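Local coordinates for protein collagen adhesin (PDB 2F68) that probably attaches Staphylococcus aureus to collagen, its extracellular region being thought to close round the ligand in a "collagen hug", at residues A9-S14 and M51-W56; T15-L20 and V35-D40; V151-T156 and S274-Q279; S181-I186 and I244-G249. All blocks are in the same frame, centred on the assembly; numbering follows the deposited sequence.

Overall arrangement
The four contacts fall into two pairs, one in each half of an elongated chain. Interactions 1 and 2 share helix 13-16 and lie 10 Å apart between centres. They meet in a common apolar core, where Ile-52 CG2 packs 3.6 Å from Val-17 CG2 and 3.7 Å from Met-37 CE. Interactions 3 and 4, with centres 12 Å apart, belong to the half matching the collagen-binding family. They join through neighbouring strands 184-190 and 269-278, with a probable hydrogen bond of 2.8 Å from Trp-277 N to Thr-185 O. The two pairs do not touch (nearest atoms at least about 22 Å apart) and lie on opposite sides of the chain's centre.

Interaction 1: A9-S14 and M51-W56; sequences ARDISS and MIKVAW
Ile-12 and Ile-52 cross obliquely, and their CG1 atoms meet at 3.8 Å. The first torsion of Ile-12 (chi1 55°) sets CG1 between the backbone N and the carbonyl carbon, which turns this branch to the isoleucine opposite. Its other branch, CG2, lies over the centre of one face of the Arg-10 guanidinium, a group whose charge is paired with Asp-50. Met-51 takes the other side of the strand. CG and SD run beside the methyl of Ala-9, and a bend at chi3 brings CE to 3.7 Å from Ala-9 CB. A third pair is polar: Asp-11 and Lys-53 cross at about a right angle, with OD2 of Asp-11 3.9 Å from CD of Lys-53. Their charged ends stay apart, Asp-11 OD2 lying 4.8 Å from Lys-53 NZ, but one water gives a proton to the carboxylate and accepts one from the ammonium. The remaining oxygen, Asp-11 OD1, is met from above the carboxylate plane by the hydroxyl of Ser-13 at 2.8 Å from its OG, so both carboxylate oxygens are held. Ser-13 CB in turn covers the amide N of Lys-53, a buried donor without a partner in the model. Beneath these side chains, Met-51 is gripped twice by the backbone: its N donates to Arg-10 O at 2.8 Å, and its O accepts from Ile-12 N at 3.0 Å. Two bonds to one residue are the signature of a parallel beta bridge, and here a short, weakly bonded N-terminal strand adds itself to strand 50-54 at the margin of an Ig-like domain.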
# COMPACT_ATOMS: atom_id res chain seq x y z
N ALA A 9 22.74 -21.13 2.12
CA ALA A 9 21.82 -20.80 3.20
C ALA A 9 21.01 -22.02 3.63
O ALA A 9 20.44 -22.73 2.79
CB ALA A 9 20.90 -19.66 2.79
N ARG A 10 20.97 -22.26 4.94
CA ARG A 10 20.26 -23.41 5.50
C ARG A 10 18.83 -23.03 5.89
O ARG A 10 18.62 -22.17 6.74
CB ARG A 10 21.03 -23.96 6.71
CG ARG A 10 20.51 -25.29 7.24
CD ARG A 10 21.53 -25.96 8.17
NE ARG A 10 21.68 -25.26 9.44
CZ ARG A 10 21.10 -25.63 10.58
NH1 ARG A 10 20.32 -26.70 10.63
NH2 ARG A 10 21.30 -24.92 11.69
N ASP A 11 17.87 -23.69 5.25
CA ASP A 11 16.45 -23.47 5.54
C ASP A 11 16.08 -24.19 6.84
O ASP A 11 16.03 -25.42 6.89
CB ASP A 11 15.57 -23.95 4.38
CG ASP A 11 14.20 -23.29 4.36
OD1 ASP A 11 13.68 -22.91 5.43
OD2 ASP A 11 13.63 -23.15 3.26
N ILE A 12 15.84 -23.40 7.89
CA ILE A 12 15.56 -23.94 9.22
C ILE A 12 14.10 -23.73 9.65
O ILE A 12 13.78 -23.83 10.84
CB ILE A 12 16.52 -23.34 10.29
CG1 ILE A 12 16.47 -21.81 10.28
CG2 ILE A 12 17.95 -23.85 10.07
CD1 ILE A 12 16.82 -21.16 11.61
N SER A 13 13.23 -23.46 8.68
CA SER A 13 11.82 -23.19 8.94
C SER A 13 11.06 -24.40 9.47
O SER A 13 10.21 -24.27 10.35
CB SER A 13 11.14 -22.65 7.68
OG SER A 13 11.22 -23.58 6.61
N SER A 14 11.37 -25.58 8.94
CA SER A 14 10.71 -26.82 9.34
C SER A 14 11.09 -27.26 10.76
O SER A 14 10.33 -27.97 11.42
CB SER A 14 11.02 -27.94 8.35
OG SER A 14 10.53 -27.63 7.06
N MET A 51 18.17 -19.45 7.43
CA MET A 51 17.03 -18.64 7.01
C MET A 51 15.67 -19.29 7.27
O MET A 51 15.49 -20.50 7.11
CB MET A 51 17.15 -18.22 5.53
CG MET A 51 17.42 -19.36 4.55
SD MET A 51 16.93 -18.96 2.85
CE MET A 51 17.89 -17.48 2.51
N ILE A 52 14.71 -18.46 7.69
CA ILE A 52 13.33 -18.88 7.91
C ILE A 52 12.44 -18.22 6.85
O ILE A 52 12.42 -16.99 6.73
CB ILE A 52 12.85 -18.51 9.33
CG1 ILE A 52 13.65 -19.28 10.39
CG2 ILE A 52 11.35 -18.78 9.48
CD1 ILE A 52 13.57 -18.69 11.79
N LYS A 53 11.70 -19.04 6.11
CA LYS A 53 10.85 -18.54 5.03
C LYS A 53 9.36 -18.58 5.37
O LYS A 53 8.87 -19.55 5.95
CB LYS A 53 11.10 -19.33 3.74
CG LYS A 53 12.39 -18.97 3.02
CD LYS A 53 12.52 -19.72 1.71
CE LYS A 53 13.75 -19.28 0.93
NZ LYS A 53 13.89 -20.02 -0.36
N VAL A 54 8.66 -17.51 5.01
CA VAL A 54 7.21 -17.43 5.15
C VAL A 54 6.59 -17.31 3.75
O VAL A 54 6.79 -16.31 3.06
CB VAL A 54 6.77 -16.23 6.04
CG1 VAL A 54 5.26 -16.19 6.19
CG2 VAL A 54 7.43 -16.31 7.42
N ALA A 55 5.86 -18.35 3.35
CA ALA A 55 5.31 -18.44 2.00
C ALA A 55 3.79 -18.28 1.95
O ALA A 55 3.09 -18.62 2.90
CB ALA A 55 5.73 -19.76 1.35
N TRP A 56 3.30 -17.76 0.83
CA TRP A 56 1.87 -17.54 0.60
C TRP A 56 1.55 -17.57 -0.91
O TRP A 56 2.45 -17.37 -1.73
CB TRP A 56 1.42 -16.21 1.21
CG TRP A 56 2.30 -15.03 0.87
CD1 TRP A 56 2.43 -14.43 -0.34
CD2 TRP A 56 3.16 -14.32 1.77
NE1 TRP A 56 3.32 -13.38 -0.26
CE2 TRP A 56 3.78 -13.29 1.02
CE3 TRP A 56 3.46 -14.44 3.13
CZ2 TRP A 56 4.69 -12.40 1.59
CZ3 TRP A 56 4.37 -13.55 3.70
CH2 TRP A 56 4.97 -12.54 2.93
O HOH W 1 14.87 -22.52 0.79

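Interaction 2: T15-L20 and V35-D40; sequences TNVTDL and VKMTFD
Met-37 crosses Val-17 at about a right angle and meets Leu-20 at a slant, and its path can be followed atom by atom. CB lies 3.7 Å from Leu-20 CD1. CG, anti to the backbone N (chi1 -173°), still touches that methyl and comes to the outer limit of contact with Val-17 CG1. The chain then turns at chi2, bringing SD within 3.8 Å of Val-17 CG2, and turns again at chi3, after which CE reaches Ile-52. Val-17, Leu-20, Met-37 and Phe-39 share this apolar face of the sheet, and Asp-19 and Thr-38 project from the opposite one. Thr-18 and Thr-38 also cross at about a right angle, joined through their hydroxyls with OG1 to OG1 at 3.1 Å, while the methyl CG2 of Thr-18 presses against the carboxylate of Asp-40, 3.4 Å from OD1. Along the backbone, Thr-18 N gives to Thr-38 O and Thr-38 N to Asp-19 O, the latter at 2.9 Å. Thr-38 thus serves Thr-18 and Asp-19 together, and the register slips by one residue between Val-17 and Asp-19, a beta bulge. Farther along, Asn-16 and Asp-40 are linked twice: Asp-40 N donates to Asn-16 O at 3.2 Å, and the side-chain ND2 of Asn-16 donates at 2.7 Å to Asp-40 O, which lies close to the amide plane of Asn-16. The same ND2 also serves Gly-44 O. The contact therefore runs from the end of helix 13-16 into the hairpin of strands 17-27 and 31-40, with strands 50-54 and 127-132 against its apolar face and strand 104-116 paired beyond strand 31-40.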
# COMPACT_ATOMS: atom_id res chain seq x y z
N THR A 15 12.27 -26.84 11.21
CA THR A 15 12.79 -27.25 12.52
C THR A 15 12.56 -26.22 13.62
O THR A 15 12.24 -26.59 14.76
CB THR A 15 14.30 -27.58 12.45
OG1 THR A 15 15.01 -26.49 11.84
CG2 THR A 15 14.54 -28.85 11.64
N ASN A 16 12.71 -24.93 13.30
CA ASN A 16 12.73 -23.88 14.32
C ASN A 16 11.44 -23.09 14.54
O ASN A 16 11.22 -22.56 15.63
CB ASN A 16 13.91 -22.93 14.08
CG ASN A 16 15.25 -23.57 14.41
OD1 ASN A 16 16.06 -23.84 13.53
ND2 ASN A 16 15.49 -23.83 15.69
N VAL A 17 10.59 -23.01 13.51
CA VAL A 17 9.31 -22.29 13.62
C VAL A 17 8.35 -23.00 14.58
O VAL A 17 8.13 -24.20 14.47
CB VAL A 17 8.64 -22.09 12.23
CG1 VAL A 17 7.26 -21.43 12.37
CG2 VAL A 17 9.52 -21.24 11.33
N THR A 18 7.80 -22.23 15.51
CA THR A 18 6.93 -22.77 16.56
C THR A 18 5.46 -22.38 16.42
O THR A 18 4.57 -23.16 16.78
CB THR A 18 7.43 -22.38 17.97
OG1 THR A 18 7.76 -20.99 17.99
CG2 THR A 18 8.65 -23.20 18.34
N ASP A 19 5.21 -21.18 15.90
CA ASP A 19 3.84 -20.68 15.72
C ASP A 19 3.73 -19.69 14.57
O ASP A 19 4.61 -18.85 14.37
CB ASP A 19 3.32 -20.05 17.02
CG ASP A 19 1.86 -19.63 16.92
OD1 ASP A 19 1.02 -20.45 16.51
OD2 ASP A 19 1.56 -18.47 17.27
N LEU A 20 2.64 -19.81 13.81
CA LEU A 20 2.34 -18.89 12.72
C LEU A 20 0.86 -18.50 12.77
O LEU A 20 -0.02 -19.33 12.57
CB LEU A 20 2.69 -19.52 11.37
CG LEU A 20 2.54 -18.67 10.10
CD1 LEU A 20 3.66 -17.64 9.97
CD2 LEU A 20 2.51 -19.57 8.87
N VAL A 35 0.60 -10.76 9.83
CA VAL A 35 1.14 -12.11 9.97
C VAL A 35 2.26 -12.13 11.02
O VAL A 35 3.16 -11.29 10.98
CB VAL A 35 1.70 -12.65 8.62
CG1 VAL A 35 2.13 -14.11 8.74
CG2 VAL A 35 0.67 -12.50 7.51
N LYS A 36 2.18 -13.08 11.95
CA LYS A 36 3.19 -13.23 13.00
C LYS A 36 3.81 -14.62 12.97
O LYS A 36 3.10 -15.63 13.00
CB LYS A 36 2.60 -12.92 14.37
CG LYS A 36 3.64 -12.70 15.47
CD LYS A 36 2.98 -12.36 16.80
CE LYS A 36 4.02 -12.12 17.88
NZ LYS A 36 3.40 -11.78 19.19
N MET A 37 5.14 -14.66 12.92
CA MET A 37 5.90 -15.91 12.90
C MET A 37 6.87 -15.94 14.08
O MET A 37 7.70 -15.04 14.23
CB MET A 37 6.65 -16.05 11.57
CG MET A 37 7.35 -17.40 11.34
SD MET A 37 8.89 -17.63 12.26
CE MET A 37 9.85 -16.20 11.74
N THR A 38 6.77 -16.98 14.91
CA THR A 38 7.65 -17.13 16.07
C THR A 38 8.59 -18.33 15.91
O THR A 38 8.26 -19.31 15.23
CB THR A 38 6.86 -17.27 17.39
OG1 THR A 38 6.04 -18.44 17.34
CG2 THR A 38 5.99 -16.05 17.64
N PHE A 39 9.76 -18.25 16.54
CA PHE A 39 10.78 -19.29 16.45
C PHE A 39 11.62 -19.42 17.73
O PHE A 39 11.76 -18.46 18.49
CB PHE A 39 11.70 -19.05 15.24
CG PHE A 39 12.49 -17.77 15.32
CD1 PHE A 39 13.74 -17.73 15.93
CD2 PHE A 39 11.99 -16.59 14.77
CE1 PHE A 39 14.47 -16.55 16.00
CE2 PHE A 39 12.71 -15.40 14.83
CZ PHE A 39 13.96 -15.38 15.45
N ASP A 40 12.16 -20.62 17.95
CA ASP A 40 13.15 -20.86 19.01
C ASP A 40 14.16 -21.93 18.59
O ASP A 40 13.97 -22.61 17.58
CB ASP A 40 12.48 -21.21 20.35
CG ASP A 40 11.57 -22.43 20.27
OD1 ASP A 40 10.56 -22.45 21.00
OD2 ASP A 40 11.85 -23.37 19.49
O HOH W 2 12.33 -25.33 17.63
O HOH W 3 2.51 -15.87 16.11

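Interaction 3: V151-T156 and S274-Q279; sequences VFYYKT and SQAWYQ
The core between two facing beta sheets of the collagen-binding domain is bridged here by Phe-152 and Tyr-153, which reach across to Ser-274, Ala-276 and Tyr-278. The backbones stay well apart, with even the nearest CA atoms, such as those of Tyr-153 and Ala-276, 7.8 Å from each other, so side chains carry the contact. Phe-152 and Tyr-278 form an offset stack, ring centroids 4.1 Å apart and planes at 16°. The two side chains slide past each other in opposite directions. CD2 of Phe-152 hangs over the centre of the tyrosine ring, whereas CD1 of Tyr-278 lies above the phenylalanine ring toward its rim. Phe-152 CG, anti to its backbone N (chi1 -176°), is placed where its ring can overlap that of Tyr-278. One water, 2.9 Å from Tyr-153 N and 2.8 Å from Tyr-278 OH, ties the tyrosine's tip back to the opposite backbone. Tyr-153 also reaches across: CD2 meets the methyl of Ala-276 at 3.7 Å, and the hydroxyl at its far end donates to Ser-274 OG at 3.0 Å, the serine oxygen lying at the ring edge. Ser-274 OG is also bonded to Phe-291 O, which gives this buried hydroxyl a second partner. Lys-155 bends past it, resting CE 3.4 Å from Ser-274 OG before its ammonium reaches Asn-272 O. Ser-274, Ala-276 and Tyr-278 are the alternate, inward-pointing residues of strand 269-278, and Phe-152 and Tyr-153, from the run leading into strand 154-156, meet them across the core in the manner of a beta sandwich.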
# COMPACT_ATOMS: atom_id res chain seq x y z
N VAL A 151 -20.27 8.50 -6.67
CA VAL A 151 -20.62 9.92 -6.58
C VAL A 151 -19.87 10.72 -7.65
O VAL A 151 -19.03 10.17 -8.38
CB VAL A 151 -20.33 10.50 -5.17
CG1 VAL A 151 -21.31 9.95 -4.15
CG2 VAL A 151 -18.88 10.23 -4.74
N PHE A 152 -20.17 12.01 -7.76
CA PHE A 152 -19.51 12.90 -8.72
C PHE A 152 -18.00 12.94 -8.48
O PHE A 152 -17.21 12.57 -9.35
CB PHE A 152 -20.10 14.31 -8.66
CG PHE A 152 -19.52 15.26 -9.68
CD1 PHE A 152 -20.12 15.41 -10.92
CD2 PHE A 152 -18.37 16.00 -9.40
CE1 PHE A 152 -19.60 16.29 -11.87
CE2 PHE A 152 -17.84 16.88 -10.34
CZ PHE A 152 -18.45 17.02 -11.58
N TYR A 153 -17.61 13.38 -7.28
CA TYR A 153 -16.20 13.49 -6.93
C TYR A 153 -15.90 12.87 -5.56
O TYR A 153 -16.57 13.18 -4.57
CB TYR A 153 -15.74 14.96 -6.96
CG TYR A 153 -14.35 15.19 -6.40
CD1 TYR A 153 -13.22 14.81 -7.12
CD2 TYR A 153 -14.18 15.80 -5.16
CE1 TYR A 153 -11.94 15.02 -6.61
CE2 TYR A 153 -12.90 16.01 -4.64
CZ TYR A 153 -11.79 15.62 -5.37
OH TYR A 153 -10.53 15.83 -4.86
N TYR A 154 -14.91 11.99 -5.54
CA TYR A 154 -14.38 11.42 -4.30
C TYR A 154 -12.87 11.23 -4.41
O TYR A 154 -12.34 11.07 -5.52
CB TYR A 154 -15.08 10.10 -3.95
CG TYR A 154 -14.65 8.91 -4.79
CD1 TYR A 154 -15.24 8.65 -6.02
CD2 TYR A 154 -13.67 8.03 -4.33
CE1 TYR A 154 -14.85 7.55 -6.79
CE2 TYR A 154 -13.27 6.93 -5.08
CZ TYR A 154 -13.87 6.70 -6.31
OH TYR A 154 -13.48 5.61 -7.07
N LYS A 155 -12.19 11.26 -3.27
CA LYS A 155 -10.74 11.13 -3.24
C LYS A 155 -10.31 9.91 -2.43
O LYS A 155 -10.80 9.68 -1.32
CB LYS A 155 -10.11 12.41 -2.68
CG LYS A 155 -8.62 12.55 -2.97
CD LYS A 155 -8.08 13.89 -2.47
CE LYS A 155 -8.14 14.02 -0.96
NZ LYS A 155 -7.52 12.86 -0.25
N THR A 156 -9.39 9.13 -3.00
CA THR A 156 -8.90 7.90 -2.37
C THR A 156 -7.40 7.72 -2.58
O THR A 156 -6.79 8.40 -3.41
CB THR A 156 -9.68 6.65 -2.86
OG1 THR A 156 -9.24 5.49 -2.14
CG2 THR A 156 -9.49 6.43 -4.36
N SER A 274 -9.05 17.82 0.27
CA SER A 274 -9.51 18.48 -0.94
C SER A 274 -10.91 19.07 -0.81
O SER A 274 -11.77 18.51 -0.13
CB SER A 274 -9.45 17.52 -2.14
OG SER A 274 -10.34 16.43 -1.96
N GLN A 275 -11.13 20.21 -1.47
CA GLN A 275 -12.43 20.87 -1.50
C GLN A 275 -12.92 20.96 -2.95
O GLN A 275 -12.12 21.19 -3.86
CB GLN A 275 -12.35 22.27 -0.88
CG GLN A 275 -11.98 22.30 0.60
CD GLN A 275 -10.48 22.24 0.84
OE1 GLN A 275 -9.70 22.92 0.17
NE2 GLN A 275 -10.07 21.43 1.81
N ALA A 276 -14.23 20.80 -3.15
CA ALA A 276 -14.80 20.72 -4.49
C ALA A 276 -15.89 21.76 -4.76
O ALA A 276 -16.77 21.99 -3.93
CB ALA A 276 -15.32 19.32 -4.76
N TRP A 277 -15.82 22.38 -5.94
CA TRP A 277 -16.84 23.30 -6.42
C TRP A 277 -17.41 22.82 -7.75
O TRP A 277 -16.75 22.91 -8.78
CB TRP A 277 -16.27 24.71 -6.58
CG TRP A 277 -16.04 25.44 -5.29
CD1 TRP A 277 -16.90 26.31 -4.67
CD2 TRP A 277 -14.87 25.37 -4.46
NE1 TRP A 277 -16.34 26.78 -3.51
CE2 TRP A 277 -15.10 26.23 -3.35
CE3 TRP A 277 -13.66 24.67 -4.54
CZ2 TRP A 277 -14.15 26.40 -2.33
CZ3 TRP A 277 -12.72 24.84 -3.52
CH2 TRP A 277 -12.98 25.70 -2.44
N TYR A 278 -18.64 22.30 -7.71
CA TYR A 278 -19.31 21.79 -8.91
C TYR A 278 -20.83 21.81 -8.78
O TYR A 278 -21.37 21.93 -7.68
CB TYR A 278 -18.82 20.38 -9.25
CG TYR A 278 -19.12 19.33 -8.20
CD1 TYR A 278 -20.34 18.64 -8.20
CD2 TYR A 278 -18.19 19.01 -7.21
CE1 TYR A 278 -20.62 17.68 -7.24
CE2 TYR A 278 -18.47 18.05 -6.25
CZ TYR A 278 -19.68 17.39 -6.27
OH TYR A 278 -19.96 16.43 -5.32
N GLN A 279 -21.52 21.68 -9.92
CA GLN A 279 -22.97 21.54 -9.95
C GLN A 279 -23.43 20.74 -11.17
O GLN A 279 -23.39 21.23 -12.30
CB GLN A 279 -23.66 22.91 -9.92
CG GLN A 279 -25.19 22.84 -9.90
CD GLN A 279 -25.86 24.20 -9.85
OE1 GLN A 279 -25.20 25.24 -9.87
NE2 GLN A 279 -27.19 24.20 -9.77
O HOH W 4 -19.26 13.80 -4.89

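Interaction 4: S181-I186 and I244-G249; sequences SKDITI and IPQGYG
Ile-184 and Ile-244 are joined by a reciprocal pair of backbone hydrogen bonds, each N donating to the other's O at 2.8 Å. The two differ in straightness: the bond from Ile-244 N is nearly linear (170°), while that from Ile-184 N is bent to 136°, although it approaches nearly along the C=O axis of Ile-244. Together they define an antiparallel hydrogen-bonded pair where strands 184-190 and 239-244 meet. A second kind of bond uses a side chain. Asp-183 turns OD1 to the backbone N of Gln-246 at 3.0 Å, and this donor stands 53° out of the carboxylate plane. Gln-246 opens the short helix 246-249, with Pro-245 in the N-cap position, so a carboxylate from the neighbouring segment engages an N-H of the first turn. Apolar packing continues on the side of the sheet where both isoleucines project. Ile-184 CB lies 4.3 Å from Ile-244 CB. CD1 of Ile-184 extends to 3.8 Å from the CA of Gly-249, while Ile-173 of another strand touches both isoleucines. The last group is close but unbonded. Gln-246 CB lies 3.4 Å from Lys-182 O. Its first torsion sets CG between the backbone N and the carbonyl carbon, from where the extended chain takes the amide to Ser-181 O. NE2 comes within 2.8 Å of that oxygen at too poor an angle for a hydrogen bond. The amide plane stands nearly perpendicular to the Asp-183 carboxylate. That carboxylate would be expected to interact favourably with the start of this short helix, and the N-H of Gln-246 and the helix start would tend to favour the ionised form of Asp-183.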
# COMPACT_ATOMS: atom_id res chain seq x y z
N SER A 181 -23.10 22.28 -15.24
CA SER A 181 -23.58 23.63 -15.55
C SER A 181 -22.54 24.72 -15.29
O SER A 181 -22.65 25.83 -15.83
CB SER A 181 -24.86 23.93 -14.76
OG SER A 181 -24.64 23.81 -13.36
N LYS A 182 -21.53 24.40 -14.48
CA LYS A 182 -20.47 25.35 -14.14
C LYS A 182 -19.08 24.71 -14.21
O LYS A 182 -18.95 23.50 -14.42
CB LYS A 182 -20.72 25.98 -12.77
CG LYS A 182 -20.87 24.99 -11.61
CD LYS A 182 -21.05 25.69 -10.27
CE LYS A 182 -19.73 26.19 -9.71
NZ LYS A 182 -19.91 26.87 -8.40
N ASP A 183 -18.04 25.53 -14.03
CA ASP A 183 -16.66 25.07 -14.05
C ASP A 183 -16.30 24.29 -12.79
O ASP A 183 -16.59 24.72 -11.67
CB ASP A 183 -15.69 26.25 -14.23
CG ASP A 183 -15.84 26.93 -15.58
OD1 ASP A 183 -16.73 26.55 -16.37
OD2 ASP A 183 -15.04 27.86 -15.86
N ILE A 184 -15.67 23.13 -12.98
CA ILE A 184 -15.27 22.27 -11.86
C ILE A 184 -13.97 22.78 -11.25
O ILE A 184 -12.96 22.94 -11.94
CB ILE A 184 -15.11 20.79 -12.30
CG1 ILE A 184 -16.32 20.32 -13.11
CG2 ILE A 184 -14.89 19.89 -11.08
CD1 ILE A 184 -16.08 19.08 -13.95
N THR A 185 -14.00 23.03 -9.94
CA THR A 185 -12.84 23.53 -9.21
C THR A 185 -12.49 22.61 -8.04
O THR A 185 -13.31 22.39 -7.15
CB THR A 185 -13.06 24.98 -8.70
OG1 THR A 185 -13.59 25.79 -9.76
CG2 THR A 185 -11.76 25.59 -8.21
N ILE A 186 -11.27 22.09 -8.06
CA ILE A 186 -10.77 21.21 -7.00
C ILE A 186 -9.53 21.83 -6.36
O ILE A 186 -8.54 22.11 -7.04
CB ILE A 186 -10.43 19.78 -7.53
CG1 ILE A 186 -11.56 19.22 -8.42
CG2 ILE A 186 -10.07 18.84 -6.38
CD1 ILE A 186 -12.90 18.98 -7.71
N ILE A 244 -11.37 22.99 -14.28
CA ILE A 244 -11.85 22.41 -15.54
C ILE A 244 -13.09 23.17 -16.02
O ILE A 244 -14.08 23.25 -15.28
CB ILE A 244 -12.17 20.89 -15.40
CG1 ILE A 244 -10.97 20.13 -14.82
CG2 ILE A 244 -12.57 20.30 -16.76
CD1 ILE A 244 -11.32 18.79 -14.20
N PRO A 245 -13.04 23.74 -17.24
CA PRO A 245 -14.19 24.42 -17.85
C PRO A 245 -15.39 23.49 -18.03
O PRO A 245 -15.21 22.27 -18.17
CB PRO A 245 -13.65 24.86 -19.21
CG PRO A 245 -12.18 24.90 -19.05
CD PRO A 245 -11.86 23.78 -18.12
N GLN A 246 -16.59 24.06 -18.03
CA GLN A 246 -17.83 23.28 -18.11
C GLN A 246 -18.04 22.58 -19.45
O GLN A 246 -18.76 21.58 -19.53
CB GLN A 246 -19.04 24.14 -17.74
CG GLN A 246 -19.39 25.25 -18.73
CD GLN A 246 -20.67 25.98 -18.35
OE1 GLN A 246 -21.73 25.73 -18.91
NE2 GLN A 246 -20.57 26.88 -17.38
N GLY A 247 -17.42 23.11 -20.50
CA GLY A 247 -17.50 22.53 -21.84
C GLY A 247 -16.75 21.23 -21.98
O GLY A 247 -17.16 20.34 -22.72
N TYR A 248 -15.63 21.12 -21.26
CA TYR A 248 -14.81 19.91 -21.27
C TYR A 248 -15.07 19.02 -20.06
O TYR A 248 -14.79 17.82 -20.09
CB TYR A 248 -13.32 20.28 -21.35
CG TYR A 248 -12.94 21.03 -22.61
CD1 TYR A 248 -12.87 20.38 -23.84
CD2 TYR A 248 -12.66 22.40 -22.57
CE1 TYR A 248 -12.53 21.07 -25.00
CE2 TYR A 248 -12.32 23.10 -23.72
CZ TYR A 248 -12.25 22.42 -24.93
OH TYR A 248 -11.91 23.11 -26.08
N GLY A 249 -15.61 19.61 -18.99
CA GLY A 249 -15.97 18.88 -17.79
C GLY A 249 -17.18 17.98 -17.98
O GLY A 249 -17.30 16.94 -17.34